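Local coordinates for catechol 1,2-dioxygenase (Burkholderia ambifaria, PDB 5VXT), which probably catalyses the iron(III)-dependent intradiol ring cleavage of catechol by molecular oxygen, giving cis,cis-muconate, at residues B[118-123]-B[250-255]; B[168-173]-B[240-245]; B[234-239]-B[261-266]. All blocks are in the same frame, centred on the assembly; numbering follows the deposited sequence.

Interaction 1 (B[118-123]-B[250-255]); sequences TIEGPL and KLTTQF. With CAQ (catechol), chain K.
Thr252 is the first residue of the strand to meet the 118-123 loop. Its carbonyl O accepts the backbone N of Thr118 at 3.1 Å, through a bond bent to 145° at the hydrogen. With CG2 anti to the backbone N, the methyl of Thr252 lies against the loop backbone, CG2 being 3.7 Å from Glu120 CA. The hydroxyl branch reaches Glu120 by way of a water hydrogen-bonded to both Thr252 OG1 and Glu120 OE1; that carboxylate also forms a salt bridge with Arg320.

At Thr253 the CB points away from the loop, while OG1 bonds to the carbonyl O of Pro116, just ahead of the loop segment. Its own carbonyl O still takes part: a second water donates both to Thr253 O and to Ile119 O.

Gln254 adopts two conformers. In one of them the chain runs out straight beyond CG and delivers NE2 to Ile119 O at 2.7 Å. The bond is then nearly linear (168°), and the acceptor sits in the plane of the Gln254 amide, yet NE2 approaches from above the carbonyl plane, 37° out of it. In this conformer Thr118 crosses the aliphatic part of the chain at about a right angle, its CG2 3.6 Å from Gln254 CB, and on the other side of the amide OE1 takes a hydrogen from Arg235 NH1.

Beyond these bonds the loop continues into the substrate site. Gly121 passes close to the ring, Pro122 CD lies 3.5 Å from catechol C1, and Leu123 CD1 is 3.3 Å from catechol O3. The arrangement ties an irregular loop to an outermost strand of its sheet within the chain, and the loop makes one wall of the catechol pocket of an intradiol dioxygenase.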
loop_
_atom_site.group_PDB
_atom_site.type_symbol
_atom_site.label_atom_id
_atom_site.label_comp_id
_atom_site.label_asym_id
_atom_site.label_seq_id
_atom_site.Cartn_x
_atom_site.Cartn_y
_atom_site.Cartn_z
ATOM N N THR B 118 -21.461 7.536 11.104
ATOM C CA THR B 118 -20.043 7.899 11.113
ATOM C C THR B 118 -19.239 6.629 10.846
ATOM O O THR B 118 -19.794 5.584 10.497
ATOM C CB THR B 118 -19.639 8.657 12.393
ATOM O OG1 THR B 118 -18.314 9.206 12.221
ATOM C CG2 THR B 118 -19.669 7.770 13.617
ATOM N N ILE B 119 -17.911 6.717 10.949
ATOM C CA ILE B 119 -17.111 5.660 10.353
ATOM C C ILE B 119 -17.254 4.355 11.128
ATOM O O ILE B 119 -17.577 4.331 12.325
ATOM C CB ILE B 119 -15.638 6.089 10.240
ATOM C CG1 ILE B 119 -14.977 6.107 11.620
ATOM C CG2 ILE B 119 -15.567 7.436 9.531
ATOM C CD1 ILE B 119 -13.519 6.464 11.580
ATOM N N GLU B 120 -17.040 3.249 10.414
ATOM C CA GLU B 120 -17.068 1.930 11.025
ATOM C C GLU B 120 -15.789 1.658 11.801
ATOM O O GLU B 120 -15.821 1.028 12.863
ATOM C CB GLU B 120 -17.277 0.866 9.941
ATOM C CG GLU B 120 -17.282 -0.571 10.435
ATOM C CD GLU B 120 -17.460 -1.571 9.289
ATOM O OE1 GLU B 120 -18.099 -1.215 8.278
ATOM O OE2 GLU B 120 -16.952 -2.707 9.392
ATOM N N GLY B 121 -14.654 2.127 11.293
ATOM C CA GLY B 121 -13.391 1.743 11.861
ATOM C C GLY B 121 -13.046 0.336 11.422
ATOM O O GLY B 121 -13.849 -0.351 10.775
ATOM N N PRO B 122 -11.829 -0.111 11.735
ATOM C CA PRO B 122 -11.360 -1.430 11.266
ATOM C C PRO B 122 -11.531 -2.581 12.255
ATOM O O PRO B 122 -10.985 -3.658 11.994
ATOM C CB PRO B 122 -9.870 -1.161 11.026
ATOM C CG PRO B 122 -9.516 -0.181 12.097
ATOM C CD PRO B 122 -10.731 0.697 12.294
ATOM N N LEU B 123 -12.276 -2.406 13.352
ATOM C CA LEU B 123 -12.221 -3.358 14.458
ATOM C C LEU B 123 -13.547 -4.068 14.715
ATOM O O LEU B 123 -13.773 -4.562 15.824
ATOM C CB LEU B 123 -11.741 -2.650 15.725
ATOM C CG LEU B 123 -10.434 -1.879 15.502
ATOM C CD1 LEU B 123 -9.999 -1.176 16.771
ATOM C CD2 LEU B 123 -9.340 -2.813 14.992
ATOM N N LYS B 250 -28.959 -0.082 6.475
ATOM C CA LYS B 250 -28.089 -0.473 7.578
ATOM C C LYS B 250 -27.365 0.755 8.120
ATOM O O LYS B 250 -26.675 1.462 7.378
ATOM C CB LYS B 250 -27.086 -1.543 7.141
ATOM C CG LYS B 250 -26.140 -1.962 8.263
ATOM C CD LYS B 250 -25.332 -3.202 7.928
ATOM C CE LYS B 250 -24.203 -3.402 8.943
ATOM N NZ LYS B 250 -23.346 -4.604 8.676
ATOM N N LEU B 251 -27.518 1.012 9.412
ATOM C CA LEU B 251 -26.921 2.180 10.043
ATOM C C LEU B 251 -25.568 1.809 10.634
ATOM O O LEU B 251 -25.463 0.864 11.423
ATOM C CB LEU B 251 -27.836 2.751 11.133
ATOM C CG LEU B 251 -27.227 3.907 11.946
ATOM C CD1 LEU B 251 -26.905 5.134 11.088
ATOM C CD2 LEU B 251 -28.201 4.272 13.094
ATOM N N THR B 252 -24.534 2.544 10.235
ATOM C CA THR B 252 -23.223 2.463 10.855
ATOM C C THR B 252 -22.990 3.785 11.560
ATOM O O THR B 252 -23.070 4.841 10.927
ATOM C CB THR B 252 -22.116 2.232 9.825
ATOM O OG1 THR B 252 -22.385 1.032 9.083
ATOM C CG2 THR B 252 -20.762 2.140 10.528
ATOM N N THR B 253 -22.721 3.737 12.857
ATOM C CA THR B 253 -22.580 4.979 13.605
ATOM C C THR B 253 -21.788 4.704 14.874
ATOM O O THR B 253 -21.269 3.602 15.081
ATOM C CB THR B 253 -23.953 5.589 13.912
ATOM O OG1 THR B 253 -23.773 6.910 14.422
ATOM C CG2 THR B 253 -24.684 4.746 14.935
ATOM N N GLN B 254 -21.691 5.734 15.716
ATOM C CA GLN B 254 -20.921 5.709 16.955
ATOM C C GLN B 254 -21.483 6.785 17.866
ATOM O O GLN B 254 -22.234 7.653 17.427
ATOM C CB GLN B 254 -19.426 5.999 16.736
ATOM C CG GLN B 254 -18.635 5.100 15.800
ATOM C CD GLN B 254 -17.183 5.557 15.716
ATOM O OE1 GLN B 254 -16.639 6.085 16.687
ATOM N NE2 GLN B 254 -16.560 5.381 14.558
ATOM N N PHE B 255 -21.074 6.754 19.129
ATOM C CA PHE B 255 -21.148 7.968 19.924
ATOM C C PHE B 255 -19.873 8.076 20.751
ATOM O O PHE B 255 -19.197 7.079 21.023
ATOM C CB PHE B 255 -22.434 8.092 20.793
ATOM C CG PHE B 255 -22.611 7.039 21.852
ATOM C CD1 PHE B 255 -21.730 6.923 22.916
ATOM C CD2 PHE B 255 -23.731 6.222 21.828
ATOM C CE1 PHE B 255 -21.929 5.975 23.897
ATOM C CE2 PHE B 255 -23.942 5.281 22.809
ATOM C CZ PHE B 255 -23.038 5.153 23.847
HETATM C C1 CAQ K . -9.144 3.138 14.313
HETATM C C2 CAQ K . -9.540 2.397 15.425
HETATM C C3 CAQ K . -10.838 2.523 15.898
HETATM O O3 CAQ K . -11.276 1.822 16.975
HETATM C C4 CAQ K . -11.768 3.440 15.214
HETATM O O4 CAQ K . -13.034 3.567 15.681
HETATM C C5 CAQ K . -11.332 4.157 14.108
HETATM C C6 CAQ K . -10.022 4.004 13.664
HETATM O O HOH W 1 -18.964 2.468 13.846
HETATM O O HOH W 2 -20.301 0.181 7.383
#

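Interaction 2 (B[168-173]-B[240-245]); sequences ECWHAN and HFFVTS. With FE (Fe (III) ion), chain J; CAQ (catechol), chain K.
Trp170 and His240 lie almost flat on one another, an offset stack with 7° between the planes of the indole five-membered ring and the imidazole. Trp170 NE1 sits over one face of the imidazole, toward its rim, and Trp170 O lies at the imidazole's edge, in its plane. The indole face turned to the imidazole also carries His240 CB, a CH-pi contact with CB 3.4 Å from the centroid of the Trp170 six-membered ring. Trp170 CG sits between the backbone N and the carbonyl carbon (chi1 61°), which lays the indole across the neighbouring strand onto His240 and Phe242. Its edge meets the Phe242 face: Trp170 CH2 stands over the middle of the phenyl ring, 3.8 Å from Phe242 CE2. Glu168 comes to the edge of that phenyl, its OE2 3.8 Å from Phe242 CD2. OE2 shares a water with Thr244 OG1, while OE1 bonds to Tyr124.

His240 NE2 binds the iron, with catechol, His238 and Tyr178 as further ligands. Trp170 is thus a second-shell residue, and its stacking probably limits how the His240 ring can tilt.

The backbones are antiparallel: Glu168 with Phe242 and Trp170 with His240 are hydrogen-bonded pairs. Between them the non-hydrogen-bonded pair Cys169 and Phe241 goes to the opposite face, Cys169 CB 4.0 Å from Phe241 CE1.

The two strands lie inside one sheet of the beta sandwich of intradiol dioxygenases, between strands 193-197 and 251-256. Cys169 and Phe241 pack on Phe206 of strand 203-209 in the other sheet; Trp170, His240 and Phe242 are on the iron side.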
loop_
_atom_site.group_PDB
_atom_site.type_symbol
_atom_site.label_atom_id
_atom_site.label_comp_id
_atom_site.label_asym_id
_atom_site.label_seq_id
_atom_site.Cartn_x
_atom_site.Cartn_y
_atom_site.Cartn_z
ATOM N N GLU B 168 -25.847 -4.135 17.020
ATOM C CA GLU B 168 -24.541 -4.640 17.401
ATOM C C GLU B 168 -23.709 -3.509 17.982
ATOM O O GLU B 168 -23.836 -2.352 17.575
ATOM C CB GLU B 168 -23.809 -5.251 16.203
ATOM C CG GLU B 168 -24.572 -6.387 15.581
ATOM C CD GLU B 168 -23.867 -6.939 14.383
ATOM O OE1 GLU B 168 -22.887 -7.685 14.577
ATOM O OE2 GLU B 168 -24.291 -6.615 13.257
ATOM N N CYS B 169 -22.833 -3.868 18.913
ATOM C CA CYS B 169 -22.089 -2.903 19.710
ATOM C C CYS B 169 -20.675 -3.426 19.922
ATOM O O CYS B 169 -20.494 -4.606 20.231
ATOM C CB CYS B 169 -22.819 -2.680 21.051
ATOM S SG CYS B 169 -21.916 -1.804 22.306
ATOM N N TRP B 170 -19.669 -2.570 19.733
ATOM C CA TRP B 170 -18.326 -2.953 20.140
ATOM C C TRP B 170 -17.564 -1.722 20.605
ATOM O O TRP B 170 -17.765 -0.624 20.077
ATOM C CB TRP B 170 -17.563 -3.691 19.017
ATOM C CG TRP B 170 -17.295 -2.965 17.705
ATOM C CD1 TRP B 170 -16.080 -2.514 17.260
ATOM C CD2 TRP B 170 -18.233 -2.683 16.647
ATOM N NE1 TRP B 170 -16.207 -1.950 16.012
ATOM C CE2 TRP B 170 -17.513 -2.038 15.613
ATOM C CE3 TRP B 170 -19.607 -2.898 16.480
ATOM C CZ2 TRP B 170 -18.123 -1.593 14.438
ATOM C CZ3 TRP B 170 -20.210 -2.458 15.305
ATOM C CH2 TRP B 170 -19.465 -1.815 14.300
ATOM N N HIS B 171 -16.702 -1.913 21.601
ATOM C CA HIS B 171 -15.864 -0.834 22.107
ATOM C C HIS B 171 -14.659 -1.430 22.831
ATOM O O HIS B 171 -14.528 -2.650 22.966
ATOM C CB HIS B 171 -16.666 0.105 23.010
ATOM C CG HIS B 171 -17.136 -0.528 24.280
ATOM N ND1 HIS B 171 -16.326 -0.669 25.386
ATOM C CD2 HIS B 171 -18.340 -1.041 24.628
ATOM C CE1 HIS B 171 -17.011 -1.242 26.361
ATOM N NE2 HIS B 171 -18.234 -1.481 25.925
ATOM N N ALA B 172 -13.779 -0.549 23.308
ATOM C CA ALA B 172 -12.505 -0.922 23.910
ATOM C C ALA B 172 -12.616 -1.084 25.427
ATOM O O ALA B 172 -13.598 -0.687 26.055
ATOM C CB ALA B 172 -11.443 0.128 23.594
ATOM N N ASN B 173 -11.567 -1.662 26.014
ATOM C CA ASN B 173 -11.438 -1.808 27.455
ATOM C C ASN B 173 -10.739 -0.574 28.024
ATOM O O ASN B 173 -10.492 0.405 27.313
ATOM C CB ASN B 173 -10.700 -3.102 27.801
ATOM C CG ASN B 173 -9.225 -3.080 27.402
ATOM O OD1 ASN B 173 -8.719 -2.104 26.847
ATOM N ND2 ASN B 173 -8.530 -4.171 27.694
ATOM N N HIS B 240 -19.090 1.840 19.143
ATOM C CA HIS B 240 -19.554 1.619 17.775
ATOM C C HIS B 240 -20.910 0.930 17.748
ATOM O O HIS B 240 -21.212 0.100 18.607
ATOM C CB HIS B 240 -18.575 0.733 17.013
ATOM C CG HIS B 240 -17.230 1.344 16.794
ATOM N ND1 HIS B 240 -16.920 2.059 15.657
ATOM C CD2 HIS B 240 -16.106 1.333 17.551
ATOM C CE1 HIS B 240 -15.665 2.463 15.724
ATOM N NE2 HIS B 240 -15.147 2.036 16.861
ATOM N N PHE B 241 -21.705 1.232 16.718
ATOM C CA PHE B 241 -22.929 0.478 16.483
ATOM C C PHE B 241 -23.160 0.181 15.004
ATOM O O PHE B 241 -22.908 1.021 14.135
ATOM C CB PHE B 241 -24.160 1.211 17.026
ATOM C CG PHE B 241 -24.081 1.528 18.493
ATOM C CD1 PHE B 241 -24.590 0.644 19.439
ATOM C CD2 PHE B 241 -23.504 2.711 18.928
ATOM C CE1 PHE B 241 -24.525 0.935 20.796
ATOM C CE2 PHE B 241 -23.432 3.004 20.284
ATOM C CZ PHE B 241 -23.942 2.112 21.213
ATOM N N PHE B 242 -23.663 -1.027 14.748
ATOM C CA PHE B 242 -24.438 -1.369 13.567
ATOM C C PHE B 242 -25.892 -1.503 13.982
ATOM O O PHE B 242 -26.175 -2.097 15.025
ATOM C CB PHE B 242 -24.024 -2.720 12.975
ATOM C CG PHE B 242 -22.773 -2.683 12.169
ATOM C CD1 PHE B 242 -22.420 -1.546 11.471
ATOM C CD2 PHE B 242 -21.971 -3.804 12.089
ATOM C CE1 PHE B 242 -21.257 -1.520 10.706
ATOM C CE2 PHE B 242 -20.796 -3.786 11.318
ATOM C CZ PHE B 242 -20.454 -2.639 10.640
ATOM N N VAL B 243 -26.815 -1.011 13.156
ATOM C CA VAL B 243 -28.237 -1.336 13.330
ATOM C C VAL B 243 -28.786 -1.867 12.014
ATOM O O VAL B 243 -28.774 -1.163 10.997
ATOM C CB VAL B 243 -29.070 -0.141 13.814
ATOM C CG1 VAL B 243 -30.507 -0.593 14.111
ATOM C CG2 VAL B 243 -28.464 0.457 15.076
ATOM N N THR B 244 -29.289 -3.098 12.040
ATOM C CA THR B 244 -29.769 -3.777 10.846
ATOM C C THR B 244 -31.204 -4.226 11.060
ATOM O O THR B 244 -31.541 -4.733 12.134
ATOM C CB THR B 244 -28.901 -4.987 10.526
ATOM O OG1 THR B 244 -27.537 -4.571 10.440
ATOM C CG2 THR B 244 -29.326 -5.630 9.206
ATOM N N SER B 245 -32.043 -4.044 10.038
ATOM C CA SER B 245 -33.444 -4.453 10.093
ATOM C C SER B 245 -34.053 -4.341 8.703
ATOM O O SER B 245 -33.757 -3.393 7.970
ATOM C CB SER B 245 -34.245 -3.587 11.072
ATOM O OG SER B 245 -34.351 -2.263 10.586
HETATM FE FE FE J . -13.344 2.197 17.812
HETATM C C1 CAQ K . -9.144 3.138 14.313
HETATM C C2 CAQ K . -9.540 2.397 15.425
HETATM C C3 CAQ K . -10.838 2.523 15.898
HETATM O O3 CAQ K . -11.276 1.822 16.975
HETATM C C4 CAQ K . -11.768 3.440 15.214
HETATM O O4 CAQ K . -13.034 3.567 15.681
HETATM C C5 CAQ K . -11.332 4.157 14.108
HETATM C C6 CAQ K . -10.022 4.004 13.664
HETATM O O HOH W 3 -26.614 -4.856 13.005
#

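Interaction 3 (B[234-239]-B[261-266]); sequences NRPAHV and PLIWDD. With FE (Fe (III) ion), chain J; CAQ (catechol), chain K; EDO (1,2-ethanediol), chain M.
Asp266 OD1 is gripped twice: by Arg235 NH2, at 2.6 Å from O to N, and by the backbone N of Ala270. Its partner OD2 is held in the same way, by Arg235 NE at 2.8 Å and by the N of Ala268. The guanidinium therefore meets the carboxylate side-on, with one nitrogen to each oxygen and 19° between the two planes. NE arrives on the syn side of OD2, whereas NH2 comes to OD1 from above the carboxylate plane. The Arg235 chain bends at its second and third torsions (chi3 57°), which brings its end back to Asp266, although the side chain sets out away from it.

Pro236 fills the middle of the contact. Its CB lies 3.9 Å from Leu262 CB and also touches Ile263 CG1, and its CD rests on Asp266 CB. Leu262 extends CD1 to Asn234 CB, 3.5 Å away, at the more open end. Leu262 to Asp265 form a type I turn that brings Asp266 round to the arginine.

One residue past Ala237, His238 ND1 donates to Pro236 O in a nearly straight bond of 2.8 Å. The acceptor lies in the imidazole plane, so this bond at ND1 and the iron at His238 NE2, 2.0 Å away, together hold the ring's rotation.

Arg235 NH1 lies over the centre of the His238 ring and gives a bent hydrogen bond to catechol O4 at 2.7 Å (131° at the hydrogen). With Asp266 fixing its far side, the arginine would place positive charge beside the metal-bound oxygen, which probably helps to stabilise an ionised catechol on the iron.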
loop_
_atom_site.group_PDB
_atom_site.type_symbol
_atom_site.label_atom_id
_atom_site.label_comp_id
_atom_site.label_asym_id
_atom_site.label_seq_id
_atom_site.Cartn_x
_atom_site.Cartn_y
_atom_site.Cartn_z
ATOM N N ASN B 234 -4.510 9.300 18.235
ATOM C CA ASN B 234 -5.455 8.937 19.282
ATOM C C ASN B 234 -6.890 9.252 18.870
ATOM O O ASN B 234 -7.141 10.182 18.097
ATOM C CB ASN B 234 -5.125 9.672 20.579
ATOM C CG ASN B 234 -3.724 9.396 21.060
ATOM O OD1 ASN B 234 -2.965 10.320 21.357
ATOM N ND2 ASN B 234 -3.367 8.123 21.142
ATOM N N ARG B 235 -7.836 8.464 19.410
ATOM C CA ARG B 235 -9.270 8.699 19.321
ATOM C C ARG B 235 -9.834 8.962 20.714
ATOM O O ARG B 235 -9.311 8.446 21.706
ATOM C CB ARG B 235 -10.033 7.508 18.703
ATOM C CG ARG B 235 -9.630 7.108 17.295
ATOM C CD ARG B 235 -10.835 6.590 16.519
ATOM N NE ARG B 235 -11.874 7.609 16.494
ATOM C CZ ARG B 235 -13.176 7.356 16.484
ATOM N NH1 ARG B 235 -13.615 6.102 16.489
ATOM N NH2 ARG B 235 -14.036 8.365 16.480
ATOM N N PRO B 236 -10.886 9.765 20.824
ATOM C CA PRO B 236 -11.607 9.856 22.097
ATOM C C PRO B 236 -12.355 8.563 22.386
ATOM O O PRO B 236 -12.593 7.737 21.501
ATOM C CB PRO B 236 -12.573 11.022 21.871
ATOM C CG PRO B 236 -12.806 10.999 20.365
ATOM C CD PRO B 236 -11.470 10.639 19.791
ATOM N N ALA B 237 -12.731 8.390 23.657
ATOM C CA ALA B 237 -13.491 7.205 24.043
ATOM C C ALA B 237 -14.825 7.174 23.304
ATOM O O ALA B 237 -15.502 8.197 23.168
ATOM C CB ALA B 237 -13.720 7.188 25.559
ATOM N N HIS B 238 -15.208 5.995 22.826
ATOM C CA HIS B 238 -16.362 5.903 21.944
ATOM C C HIS B 238 -16.891 4.478 21.951
ATOM O O HIS B 238 -16.235 3.549 22.432
ATOM C CB HIS B 238 -16.005 6.319 20.517
ATOM C CG HIS B 238 -14.980 5.435 19.888
ATOM N ND1 HIS B 238 -13.630 5.589 20.118
ATOM C CD2 HIS B 238 -15.103 4.370 19.062
ATOM C CE1 HIS B 238 -12.964 4.665 19.450
ATOM N NE2 HIS B 238 -13.835 3.914 18.802
ATOM N N VAL B 239 -18.095 4.323 21.400
ATOM C CA VAL B 239 -18.755 3.031 21.244
ATOM C C VAL B 239 -19.318 2.964 19.830
ATOM O O VAL B 239 -19.955 3.918 19.374
ATOM C CB VAL B 239 -19.879 2.834 22.285
ATOM C CG1 VAL B 239 -20.566 1.508 22.078
ATOM C CG2 VAL B 239 -19.313 2.921 23.685
ATOM N N PRO B 261 -11.422 14.928 26.259
ATOM C CA PRO B 261 -10.725 16.095 25.691
ATOM C C PRO B 261 -10.323 15.920 24.233
ATOM O O PRO B 261 -9.976 16.910 23.582
ATOM C CB PRO B 261 -9.499 16.249 26.598
ATOM C CG PRO B 261 -9.280 14.897 27.175
ATOM C CD PRO B 261 -10.636 14.264 27.310
ATOM N N LEU B 262 -10.379 14.708 23.695
ATOM C CA LEU B 262 -10.039 14.463 22.303
ATOM C C LEU B 262 -11.255 14.469 21.387
ATOM O O LEU B 262 -11.117 14.158 20.200
ATOM C CB LEU B 262 -9.302 13.131 22.169
ATOM C CG LEU B 262 -7.867 13.078 22.686
ATOM C CD1 LEU B 262 -7.321 11.670 22.525
ATOM C CD2 LEU B 262 -6.992 14.085 21.948
ATOM N N ILE B 263 -12.438 14.820 21.906
ATOM C CA ILE B 263 -13.651 14.714 21.100
ATOM C C ILE B 263 -13.550 15.560 19.839
ATOM O O ILE B 263 -13.934 15.119 18.752
ATOM C CB ILE B 263 -14.891 15.080 21.937
ATOM C CG1 ILE B 263 -15.375 13.853 22.701
ATOM C CG2 ILE B 263 -16.021 15.585 21.052
ATOM C CD1 ILE B 263 -16.638 14.103 23.464
ATOM N N TRP B 264 -13.010 16.771 19.945
ATOM C CA TRP B 264 -12.831 17.602 18.764
ATOM C C TRP B 264 -11.393 17.576 18.250
ATOM O O TRP B 264 -10.948 18.536 17.612
ATOM C CB TRP B 264 -13.308 19.028 19.038
ATOM C CG TRP B 264 -14.806 19.079 19.273
ATOM C CD1 TRP B 264 -15.448 19.483 20.414
ATOM C CD2 TRP B 264 -15.834 18.679 18.356
ATOM N NE1 TRP B 264 -16.809 19.371 20.252
ATOM C CE2 TRP B 264 -17.072 18.882 18.999
ATOM C CE3 TRP B 264 -15.828 18.176 17.051
ATOM C CZ2 TRP B 264 -18.293 18.602 18.377
ATOM C CZ3 TRP B 264 -17.041 17.897 16.436
ATOM C CH2 TRP B 264 -18.255 18.107 17.100
ATOM N N ASP B 265 -10.673 16.482 18.493
ATOM C CA ASP B 265 -9.341 16.280 17.911
ATOM C C ASP B 265 -9.114 14.784 17.678
ATOM O O ASP B 265 -8.101 14.209 18.080
ATOM C CB ASP B 265 -8.260 16.887 18.808
ATOM C CG ASP B 265 -6.922 17.061 18.084
ATOM O OD1 ASP B 265 -5.922 17.378 18.750
ATOM O OD2 ASP B 265 -6.870 16.890 16.846
ATOM N N ASP B 266 -10.084 14.139 17.028
ATOM C CA ASP B 266 -10.035 12.723 16.702
ATOM C C ASP B 266 -9.112 12.529 15.507
ATOM O O ASP B 266 -9.254 13.224 14.497
ATOM C CB ASP B 266 -11.455 12.252 16.371
ATOM C CG ASP B 266 -11.552 10.782 15.991
ATOM O OD1 ASP B 266 -12.675 10.385 15.612
ATOM O OD2 ASP B 266 -10.580 10.015 16.083
HETATM FE FE FE J . -13.344 2.197 17.812
HETATM C C1 CAQ K . -9.144 3.138 14.313
HETATM C C2 CAQ K . -9.540 2.397 15.425
HETATM C C3 CAQ K . -10.838 2.523 15.898
HETATM O O3 CAQ K . -11.276 1.822 16.975
HETATM C C4 CAQ K . -11.768 3.440 15.214
HETATM O O4 CAQ K . -13.034 3.567 15.681
HETATM C C5 CAQ K . -11.332 4.157 14.108
HETATM C C6 CAQ K . -10.022 4.004 13.664
HETATM C C1 EDO M . -12.866 16.369 15.026
HETATM O O1 EDO M . -12.761 15.137 15.741
HETATM C C2 EDO M . -13.406 16.049 13.641
HETATM O O2 EDO M . -14.385 15.013 13.783
#

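How the interactions relate
All three interactions touch the iron-catechol site of the dioxygenase domain and share one mixed sheet. Strand 238-244 serves interactions 2 and 3 and is neighboured by strand 166-170 on one side and 251-256, used by interaction 1, on the other. The segments come in the order 118-123, 168-173, 234-239, 240-245, 250-255, 261-266, so interaction 2 falls within the span of interaction 1 while interaction 3 crosses both. The centres of interactions 1 and 2 are about 8 Å apart; that of interaction 3 is about 14 Å from interaction 1 and about 17 Å from interaction 2. Together they supply two iron-binding histidines, the arginine at the substrate oxygen and a pocket wall.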